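PDB 7KV2: RagB/SusD family nutrient uptake outer membrane protein from Bacteroides thetaiotaomicron, which probably binds beta-glucan at the outer membrane surface, as a SusD-family glycan-binding protein serving nutrient uptake. Local coordinates for residues A102-M107 against L510-Y515; G110-A115 against G163-F168; E66-N71 against Q92-M97. One frame throughout, in Å; residues are numbered along the deposited sequence. Where two conformers were deposited one is given.

How the interactions relate
The three contacts lie on the same side of the chain's centre, their own centres 13 to 16 Å apart. Along the chain interaction 3 closes first, joining the loop before helix 70-75 to helix 92-98; interaction 2 then links helix 110-130 to the loop after helix 137-162, nested inside the long closure that interaction 1 makes between 102-107 and the C-terminal tail. Polar side chains tie them together: Asn-513 to Asn-164, Asn-68 and Glu-66 to the start of helix 110-130 and, weakly, Asn-106 to Gln-92. Loops between helices are thus fastened to one another, and the chain's end is brought back against the N-terminal region of this TPR-related fold.

Interaction 1: residues A102-M107 against L510-Y515. With EDO (1,2-ethanediol), chain D.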
loop_
_atom_site.group_PDB
_atom_site.type_symbol
_atom_site.label_atom_id
_atom_site.label_comp_id
_atom_site.label_asym_id
_atom_site.label_seq_id
_atom_site.Cartn_x
_atom_site.Cartn_y
_atom_site.Cartn_z
ATOM N N ALA A 102 -1.305 -0.590 20.841
ATOM C CA ALA A 102 -2.562 -1.185 20.349
ATOM C C ALA A 102 -3.053 -2.183 21.409
ATOM O O ALA A 102 -2.197 -2.863 21.976
ATOM C CB ALA A 102 -2.312 -1.904 19.057
ATOM N N ILE A 103 -4.356 -2.220 21.644
ATOM C CA ILE A 103 -5.033 -3.229 22.504
ATOM C C ILE A 103 -6.148 -3.892 21.709
ATOM O O ILE A 103 -6.834 -3.246 20.890
ATOM C CB ILE A 103 -5.532 -2.568 23.806
ATOM C CG1 ILE A 103 -6.524 -1.434 23.519
ATOM C CG2 ILE A 103 -4.314 -2.112 24.588
ATOM C CD1 ILE A 103 -7.340 -0.927 24.701
ATOM N N PRO A 104 -6.348 -5.205 21.976
ATOM C CA PRO A 104 -7.315 -6.031 21.254
ATOM C C PRO A 104 -8.737 -5.471 21.171
ATOM O O PRO A 104 -9.397 -5.749 20.205
ATOM C CB PRO A 104 -7.380 -7.333 22.094
ATOM C CG PRO A 104 -6.056 -7.410 22.841
ATOM C CD PRO A 104 -5.579 -5.977 22.968
ATOM N N THR A 105 -9.187 -4.752 22.201
ATOM C CA THR A 105 -10.525 -4.127 22.278
ATOM C C THR A 105 -10.546 -2.703 21.686
ATOM O O THR A 105 -11.590 -2.068 21.798
ATOM C CB THR A 105 -11.016 -4.128 23.738
ATOM O OG1 THR A 105 -10.039 -3.434 24.504
ATOM C CG2 THR A 105 -11.243 -5.536 24.273
ATOM N N ASN A 106 -9.451 -2.187 21.111
ATOM C CA ASN A 106 -9.446 -0.836 20.473
ATOM C C ASN A 106 -8.485 -0.912 19.284
ATOM O O ASN A 106 -7.470 -0.189 19.287
ATOM C CB ASN A 106 -9.053 0.293 21.434
ATOM C CG ASN A 106 -9.658 1.648 21.109
ATOM O OD1 ASN A 106 -10.365 1.821 20.109
ATOM N ND2 ASN A 106 -9.405 2.622 21.976
ATOM N N MET A 107 -8.766 -1.836 18.372
ATOM C CA MET A 107 -7.842 -2.192 17.271
ATOM C C MET A 107 -8.563 -2.014 15.937
ATOM O O MET A 107 -9.790 -1.911 15.929
ATOM C CB MET A 107 -7.311 -3.614 17.412
ATOM C CG MET A 107 -5.821 -3.653 17.717
ATOM S SD MET A 107 -4.874 -2.987 16.260
ATOM C CE MET A 107 -5.152 -4.318 15.105
ATOM N N LEU A 510 -7.938 -19.320 18.546
ATOM C CA LEU A 510 -6.987 -18.213 18.198
ATOM C C LEU A 510 -6.164 -17.807 19.427
ATOM O O LEU A 510 -6.765 -17.212 20.310
ATOM C CB LEU A 510 -7.790 -16.992 17.733
ATOM C CG LEU A 510 -8.133 -16.886 16.249
ATOM C CD1 LEU A 510 -8.760 -15.532 15.969
ATOM C CD2 LEU A 510 -6.909 -17.080 15.367
ATOM N N VAL A 511 -4.853 -18.084 19.453
ATOM C CA VAL A 511 -3.897 -17.605 20.498
ATOM C C VAL A 511 -3.558 -16.138 20.179
ATOM O O VAL A 511 -2.917 -15.917 19.114
ATOM C CB VAL A 511 -2.591 -18.427 20.558
ATOM C CG1 VAL A 511 -1.720 -18.022 21.751
ATOM C CG2 VAL A 511 -2.840 -19.933 20.558
ATOM N N GLN A 512 -3.901 -15.223 21.094
ATOM C CA GLN A 512 -3.567 -13.770 21.049
ATOM C C GLN A 512 -2.052 -13.587 20.963
ATOM O O GLN A 512 -1.284 -14.379 21.522
ATOM C CB GLN A 512 -4.175 -13.023 22.240
ATOM C CG GLN A 512 -3.996 -11.505 22.196
ATOM C CD GLN A 512 -4.518 -10.891 20.912
ATOM O OE1 GLN A 512 -3.814 -10.913 19.892
ATOM N NE2 GLN A 512 -5.755 -10.400 20.961
ATOM N N ASN A 513 -1.602 -12.604 20.187
ATOM C CA ASN A 513 -0.163 -12.291 20.072
ATOM C C ASN A 513 0.306 -11.691 21.397
ATOM O O ASN A 513 -0.501 -11.055 22.054
ATOM C CB ASN A 513 0.077 -11.330 18.901
ATOM C CG ASN A 513 -0.134 -11.990 17.556
ATOM O OD1 ASN A 513 0.243 -13.153 17.366
ATOM N ND2 ASN A 513 -0.673 -11.230 16.590
ATOM N N ASN A 514 1.561 -11.964 21.757
ATOM C CA ASN A 514 2.289 -11.365 22.904
ATOM C C ASN A 514 2.837 -10.017 22.431
ATOM O O ASN A 514 4.015 -9.982 22.074
ATOM C CB ASN A 514 3.425 -12.277 23.396
ATOM C CG ASN A 514 4.115 -11.750 24.639
ATOM O OD1 ASN A 514 3.558 -10.929 25.364
ATOM N ND2 ASN A 514 5.323 -12.219 24.899
ATOM N N TYR A 515 1.986 -8.991 22.333
ATOM C CA TYR A 515 2.391 -7.663 21.788
ATOM C C TYR A 515 2.696 -6.664 22.903
ATOM O O TYR A 515 1.861 -6.542 23.827
ATOM C CB TYR A 515 1.262 -7.134 20.917
ATOM C CG TYR A 515 1.346 -5.689 20.475
ATOM C CD1 TYR A 515 0.764 -4.687 21.234
ATOM C CD2 TYR A 515 1.855 -5.351 19.227
ATOM C CE1 TYR A 515 0.730 -3.369 20.807
ATOM C CE2 TYR A 515 1.854 -4.030 18.790
ATOM C CZ TYR A 515 1.251 -3.049 19.563
ATOM O OH TYR A 515 1.175 -1.747 19.165
ATOM O OXT TYR A 515 3.742 -5.983 22.818
HETATM C C1 EDO D . -11.625 -4.506 17.619
HETATM O O1 EDO D . -11.084 -3.826 18.688
HETATM C C2 EDO D . -12.798 -5.306 18.039
HETATM O O2 EDO D . -12.404 -6.463 18.740
#
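Tyr-515 reaches across to Ala-102 with its phenol end, and the backbone N-H of Ala-102 donates a hydrogen bond to Tyr-515 OH, 3.2 Å from N to OH, with an N-H...O angle of 153°. The phenol end comes close to the small residue: Ala-102 CB is 3.8 Å from Tyr-515 CZ, while Ala-102 O approaches Tyr-515 CE1 obliquely at 3.2 Å. The first torsion (chi1 169°) turns the ring away from the incoming backbone N, to the side of the terminal carboxylate carbon, and its hydroxyl meets the amide of Ala-102; a methyl is small enough to let it come so close. At the other end of this residue the terminal carboxylate is held by a salt bridge from OXT to Lys-493, whose charge also makes a cation-pi contact with the ring. The contact thus brings the C-terminal tail back against the loop between helices 92-98 and 110-130, in the N-terminal region of this TPR-related SusD-family fold. Further along, the Gln-512 side chain passes Pro-104 at a slant, with Gln-512 NE2 3.5 Å from Pro-104 CG. The bend at chi2 (55°) folds the amide back, where OE1 accepts the N-H of Asn-513 on an in-plane lone pair (N to OE1 2.8 Å) and also that of Ile-498. Pro-104 suits the second position of the type I turn from Ile-103 to Asn-106, its ring fixing phi near the required value. Beside that turn an ethanediol, probably from the crystallisation liquor, receives the N-H of Met-107 on O1, and its O1 hydroxyl donates to Pro-104 O, 3.0 Å from O1 to O.

Interaction 2: residues G110-A115 against G163-F168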
loop_
_atom_site.group_PDB
_atom_site.type_symbol
_atom_site.label_atom_id
_atom_site.label_comp_id
_atom_site.label_asym_id
_atom_site.label_seq_id
_atom_site.Cartn_x
_atom_site.Cartn_y
_atom_site.Cartn_z
ATOM N N GLY A 110 -11.409 -3.477 10.121
ATOM C CA GLY A 110 -11.851 -3.413 8.707
ATOM C C GLY A 110 -10.918 -4.188 7.788
ATOM O O GLY A 110 -11.382 -4.980 6.931
ATOM N N LEU A 111 -9.619 -4.013 7.965
ATOM C CA LEU A 111 -8.618 -4.567 7.032
ATOM C C LEU A 111 -8.647 -6.089 7.151
ATOM O O LEU A 111 -8.521 -6.776 6.165
ATOM C CB LEU A 111 -7.231 -3.994 7.377
ATOM C CG LEU A 111 -6.061 -4.564 6.576
ATOM C CD1 LEU A 111 -6.220 -4.261 5.098
ATOM C CD2 LEU A 111 -4.734 -4.006 7.073
ATOM N N TRP A 112 -8.766 -6.590 8.376
ATOM C CA TRP A 112 -8.899 -8.042 8.647
ATOM C C TRP A 112 -10.097 -8.593 7.849
ATOM O O TRP A 112 -9.936 -9.557 7.134
ATOM C CB TRP A 112 -9.045 -8.204 10.163
ATOM C CG TRP A 112 -9.287 -9.620 10.597
ATOM C CD1 TRP A 112 -10.419 -10.374 10.416
ATOM C CD2 TRP A 112 -8.350 -10.448 11.290
ATOM N NE1 TRP A 112 -10.230 -11.632 10.940
ATOM C CE2 TRP A 112 -8.973 -11.712 11.475
ATOM C CE3 TRP A 112 -7.046 -10.266 11.764
ATOM C CZ2 TRP A 112 -8.333 -12.754 12.142
ATOM C CZ3 TRP A 112 -6.408 -11.308 12.401
ATOM C CH2 TRP A 112 -7.057 -12.533 12.594
ATOM N N LYS A 113 -11.245 -7.948 7.942
ATOM C CA LYS A 113 -12.506 -8.397 7.310
ATOM C C LYS A 113 -12.360 -8.299 5.790
ATOM O O LYS A 113 -12.802 -9.216 5.106
ATOM C CB LYS A 113 -13.693 -7.575 7.792
ATOM C CG LYS A 113 -14.078 -7.814 9.249
ATOM C CD LYS A 113 -15.150 -6.865 9.734
ATOM C CE LYS A 113 -15.434 -6.979 11.226
ATOM N NZ LYS A 113 -16.390 -5.937 11.686
ATOM N N CYS A 114 -11.668 -7.270 5.280
ATOM C CA CYS A 114 -11.418 -7.158 3.822
ATOM C C CYS A 114 -10.512 -8.284 3.343
ATOM O O CYS A 114 -10.789 -8.856 2.258
ATOM C CB CYS A 114 -10.832 -5.796 3.452
ATOM S SG CYS A 114 -11.908 -4.406 3.818
ATOM N N ALA A 115 -9.445 -8.611 4.074
ATOM C CA ALA A 115 -8.469 -9.634 3.675
ATOM C C ALA A 115 -9.186 -10.976 3.569
ATOM O O ALA A 115 -9.021 -11.695 2.534
ATOM C CB ALA A 115 -7.363 -9.703 4.679
ATOM N N GLY A 163 0.410 -11.632 11.534
ATOM C CA GLY A 163 1.428 -12.703 11.497
ATOM C C GLY A 163 0.826 -14.104 11.677
ATOM O O GLY A 163 0.839 -14.886 10.705
ATOM N N ASN A 164 0.387 -14.426 12.895
ATOM C CA ASN A 164 -0.087 -15.789 13.302
ATOM C C ASN A 164 -1.610 -15.844 13.194
ATOM O O ASN A 164 -2.284 -15.489 14.188
ATOM C CB ASN A 164 0.372 -16.113 14.734
ATOM C CG ASN A 164 1.840 -15.879 14.971
ATOM O OD1 ASN A 164 2.701 -16.565 14.445
ATOM N ND2 ASN A 164 2.150 -14.883 15.771
ATOM N N VAL A 165 -2.166 -16.182 12.024
ATOM C CA VAL A 165 -3.605 -15.913 11.695
ATOM C C VAL A 165 -4.227 -17.159 11.076
ATOM O O VAL A 165 -3.485 -18.026 10.625
ATOM C CB VAL A 165 -3.739 -14.711 10.733
ATOM C CG1 VAL A 165 -3.298 -13.443 11.433
ATOM C CG2 VAL A 165 -2.976 -14.951 9.461
ATOM N N PRO A 166 -5.575 -17.250 11.026
ATOM C CA PRO A 166 -6.268 -18.383 10.410
ATOM C C PRO A 166 -5.894 -18.562 8.934
ATOM O O PRO A 166 -5.735 -17.541 8.230
ATOM C CB PRO A 166 -7.755 -18.042 10.497
ATOM C CG PRO A 166 -7.875 -16.946 11.511
ATOM C CD PRO A 166 -6.517 -16.283 11.593
ATOM N N TYR A 167 -5.762 -19.815 8.477
ATOM C CA TYR A 167 -5.462 -20.149 7.063
ATOM C C TYR A 167 -6.507 -21.144 6.557
ATOM O O TYR A 167 -6.915 -22.054 7.316
ATOM C CB TYR A 167 -4.034 -20.668 6.870
ATOM C CG TYR A 167 -3.739 -20.968 5.422
ATOM C CD1 TYR A 167 -3.334 -19.955 4.562
ATOM C CD2 TYR A 167 -3.950 -22.234 4.872
ATOM C CE1 TYR A 167 -3.109 -20.192 3.215
ATOM C CE2 TYR A 167 -3.725 -22.487 3.523
ATOM C CZ TYR A 167 -3.310 -21.455 2.688
ATOM O OH TYR A 167 -3.083 -21.633 1.351
ATOM N N PHE A 168 -6.979 -20.939 5.332
ATOM C CA PHE A 168 -7.906 -21.871 4.635
ATOM C C PHE A 168 -7.802 -21.649 3.117
ATOM O O PHE A 168 -7.606 -20.490 2.669
ATOM C CB PHE A 168 -9.315 -21.751 5.224
ATOM C CG PHE A 168 -9.987 -20.394 5.198
ATOM C CD1 PHE A 168 -9.757 -19.461 6.198
ATOM C CD2 PHE A 168 -10.942 -20.088 4.236
ATOM C CE1 PHE A 168 -10.409 -18.235 6.191
ATOM C CE2 PHE A 168 -11.600 -18.862 4.229
ATOM C CZ PHE A 168 -11.320 -17.926 5.200
#
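Trp-112 meets Val-165 and Pro-166 through the six-membered part of its indole, and the contact is purely apolar. Its CZ3 lies 3.9 Å from Val-165 CG1, and its CH2 3.9 Å from Pro-166 CD; both carbons approach the ring obliquely. Valine and proline suit this place because their compact carbons can sit side by side against one broad ring. The tryptophan side chain runs roughly perpendicular to that of Pro-166 and past Val-165 in the opposite direction. Swung away from the backbone N (chi1 176°), the indole reaches a loop whose backbone stays 10.0 Å off, from CA of Trp-112 to CA of Val-165. Cutting the indole back to an alanine is likely to open a gap under Val-165 CG1 and Pro-166 CD, although Tyr-116 would remain nearby.

Polar bonds surround this packing. Pro-166 O accepts a hydrogen bond from Tyr-116 OH, one turn along the helix, and Val-165 pairs through its backbone with Leu-181. Gly-163, with positive phi (81°), leaves helix 137-162 in a conformation that favours glycine. This is helix-to-loop packing: helix 110-130 lies against the loop leaving helix 137-162, within the TPR-related helical region of SusD-family proteins.

Interaction 3: residues E66-N71 against Q92-M97; sequences EYNPVN and QPWHLM
Trp-94 sets the edge of its indole against the backbone of Tyr-67, and the polar part of the contact is concentrated on one carbonyl oxygen. Trp-94 NE1 donates a weak hydrogen bond to Tyr-67 O, 3.2 Å from NE1 to O and bent to 130°. That oxygen lies in the plane of the indole, and Trp-94 CZ2 is near it too, at 3.1 Å, so the carbonyl faces the edge between the N-H and the six-membered ring. A second donor grips the same oxygen: Asn-68 ND2 is 3.0 Å from Tyr-67 O, on a fairly straight bond (164°) that comes from well above the carbonyl plane. Asn-68 ND2 also gives a hydrogen bond to Glu-66 OE1, which uses its anti lone pair. An amide suits position 68 because it can donate on this side while OD1 accepts the N-H of Leu-111. Glu-66 OE1 likewise takes the N-H groups of Tyr-109 and Gly-110, and a carboxylate at the start of helix 110-130 would probably interact favourably with the helix dipole.

This places the loop before helix 70-75 between helix 92-98 and the first turn of helix 110-130, in the N-terminal, TPR-related part of the SusD fold.

Apolar contacts complete the seat. Pro-69 CD and Tyr-67 CB each lie 4.1 Å from Trp-94 CZ2, the proline and tryptophan side chains running roughly perpendicular. A chi1 of -63° points CG away from the carbonyl carbon of Trp-94 and carries the indole toward the loop, where Met-73 and Phe-321 also pack on it. The phenol ring of Tyr-67 leads away from Trp-94, stacking on Trp-62 and meeting Trp-319 edge-to-face; a crystallisation molecule (BTB) about 3 Å from this side chain may mark a pocket.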
loop_
_atom_site.group_PDB
_atom_site.type_symbol
_atom_site.label_atom_id
_atom_site.label_comp_id
_atom_site.label_asym_id
_atom_site.label_seq_id
_atom_site.Cartn_x
_atom_site.Cartn_y
_atom_site.Cartn_z
ATOM N N GLU A 66 -15.265 1.170 9.079
ATOM C CA GLU A 66 -13.926 1.681 9.424
ATOM C C GLU A 66 -13.173 2.223 8.203
ATOM O O GLU A 66 -13.401 1.754 7.104
ATOM C CB GLU A 66 -13.067 0.555 9.966
ATOM C CG GLU A 66 -13.551 0.130 11.323
ATOM C CD GLU A 66 -12.734 -0.950 11.973
ATOM O OE1 GLU A 66 -11.502 -0.932 11.844
ATOM O OE2 GLU A 66 -13.371 -1.761 12.685
ATOM N N TYR A 67 -12.296 3.184 8.460
ATOM C CA TYR A 67 -11.253 3.690 7.517
ATOM C C TYR A 67 -9.934 3.034 7.876
ATOM O O TYR A 67 -9.348 3.379 8.933
ATOM C CB TYR A 67 -11.167 5.210 7.627
ATOM C CG TYR A 67 -12.476 5.904 7.414
ATOM C CD1 TYR A 67 -12.932 6.203 6.145
ATOM C CD2 TYR A 67 -13.275 6.282 8.485
ATOM C CE1 TYR A 67 -14.143 6.824 5.935
ATOM C CE2 TYR A 67 -14.497 6.896 8.289
ATOM C CZ TYR A 67 -14.922 7.197 7.012
ATOM O OH TYR A 67 -16.120 7.816 6.754
ATOM N N ASN A 68 -9.514 2.018 7.115
ATOM C CA ASN A 68 -8.236 1.294 7.327
ATOM C C ASN A 68 -7.425 1.300 6.011
ATOM O O ASN A 68 -6.971 0.256 5.553
ATOM C CB ASN A 68 -8.447 -0.156 7.770
ATOM C CG ASN A 68 -9.066 -0.426 9.140
ATOM O OD1 ASN A 68 -9.273 -1.609 9.436
ATOM N ND2 ASN A 68 -9.386 0.590 9.934
ATOM N N PRO A 69 -7.159 2.473 5.381
ATOM C CA PRO A 69 -6.385 2.510 4.149
ATOM C C PRO A 69 -5.039 1.804 4.364
ATOM O O PRO A 69 -4.264 2.144 5.294
ATOM C CB PRO A 69 -6.252 4.026 3.840
ATOM C CG PRO A 69 -6.459 4.685 5.154
ATOM C CD PRO A 69 -7.453 3.816 5.894
ATOM N N VAL A 70 -4.752 0.814 3.524
ATOM C CA VAL A 70 -3.748 -0.220 3.845
ATOM C C VAL A 70 -2.338 0.389 3.894
ATOM O O VAL A 70 -1.548 -0.007 4.701
ATOM C CB VAL A 70 -3.882 -1.428 2.917
ATOM C CG1 VAL A 70 -3.623 -1.097 1.444
ATOM C CG2 VAL A 70 -2.949 -2.540 3.377
ATOM N N ASN A 71 -2.024 1.337 3.022
ATOM C CA ASN A 71 -0.739 2.050 3.067
ATOM C C ASN A 71 -0.604 2.787 4.402
ATOM O O ASN A 71 0.475 2.716 4.959
ATOM C CB ASN A 71 -0.574 2.998 1.854
ATOM C CG ASN A 71 -1.709 3.976 1.601
ATOM O OD1 ASN A 71 -2.880 3.655 1.793
ATOM N ND2 ASN A 71 -1.379 5.230 1.231
ATOM N N GLN A 92 -8.826 6.515 17.302
ATOM C CA GLN A 92 -7.879 6.182 18.396
ATOM C C GLN A 92 -7.060 4.955 18.061
ATOM O O GLN A 92 -5.885 4.898 18.412
ATOM C CB GLN A 92 -8.629 5.974 19.728
ATOM C CG GLN A 92 -7.708 5.689 20.907
ATOM C CD GLN A 92 -8.492 5.840 22.190
ATOM O OE1 GLN A 92 -9.704 5.621 22.247
ATOM N NE2 GLN A 92 -7.795 6.257 23.223
ATOM N N PRO A 93 -7.622 3.897 17.418
ATOM C CA PRO A 93 -6.832 2.720 17.096
ATOM C C PRO A 93 -5.573 3.087 16.305
ATOM O O PRO A 93 -4.530 2.431 16.524
ATOM C CB PRO A 93 -7.794 1.810 16.310
ATOM C CG PRO A 93 -9.150 2.240 16.761
ATOM C CD PRO A 93 -9.031 3.728 17.011
ATOM N N TRP A 94 -5.646 4.116 15.438
ATOM C CA TRP A 94 -4.451 4.520 14.655
ATOM C C TRP A 94 -3.395 5.103 15.595
ATOM O O TRP A 94 -2.202 4.773 15.469
ATOM C CB TRP A 94 -4.837 5.593 13.632
ATOM C CG TRP A 94 -5.826 5.212 12.575
ATOM C CD1 TRP A 94 -6.685 4.157 12.493
ATOM C CD2 TRP A 94 -6.105 6.022 11.430
ATOM N NE1 TRP A 94 -7.454 4.236 11.351
ATOM C CE2 TRP A 94 -7.141 5.404 10.705
ATOM C CE3 TRP A 94 -5.550 7.205 10.951
ATOM C CZ2 TRP A 94 -7.565 5.899 9.477
ATOM C CZ3 TRP A 94 -6.003 7.720 9.763
ATOM C CH2 TRP A 94 -6.998 7.067 9.042
ATOM N N HIS A 95 -3.839 5.963 16.508
ATOM C CA HIS A 95 -2.929 6.610 17.493
ATOM C C HIS A 95 -2.274 5.527 18.362
ATOM O O HIS A 95 -1.015 5.551 18.571
ATOM C CB HIS A 95 -3.710 7.641 18.297
ATOM C CG HIS A 95 -4.096 8.823 17.517
ATOM N ND1 HIS A 95 -3.170 9.815 17.219
ATOM C CD2 HIS A 95 -5.283 9.203 16.987
ATOM C CE1 HIS A 95 -3.795 10.763 16.538
ATOM N NE2 HIS A 95 -5.090 10.441 16.394
ATOM N N LEU A 96 -3.049 4.537 18.780
ATOM C CA LEU A 96 -2.470 3.449 19.599
ATOM C C LEU A 96 -1.439 2.650 18.802
ATOM O O LEU A 96 -0.321 2.420 19.317
ATOM C CB LEU A 96 -3.593 2.565 20.140
ATOM C CG LEU A 96 -4.621 3.244 21.035
ATOM C CD1 LEU A 96 -5.627 2.184 21.494
ATOM C CD2 LEU A 96 -3.991 3.901 22.237
ATOM N N MET A 97 -1.741 2.241 17.564
ATOM C CA MET A 97 -0.777 1.490 16.744
ATOM C C MET A 97 0.517 2.302 16.574
ATOM O O MET A 97 1.614 1.719 16.564
ATOM C CB MET A 97 -1.360 1.247 15.353
ATOM C CG MET A 97 -2.492 0.267 15.344
ATOM S SD MET A 97 -3.469 0.387 13.791
ATOM C CE MET A 97 -2.222 -0.080 12.595
#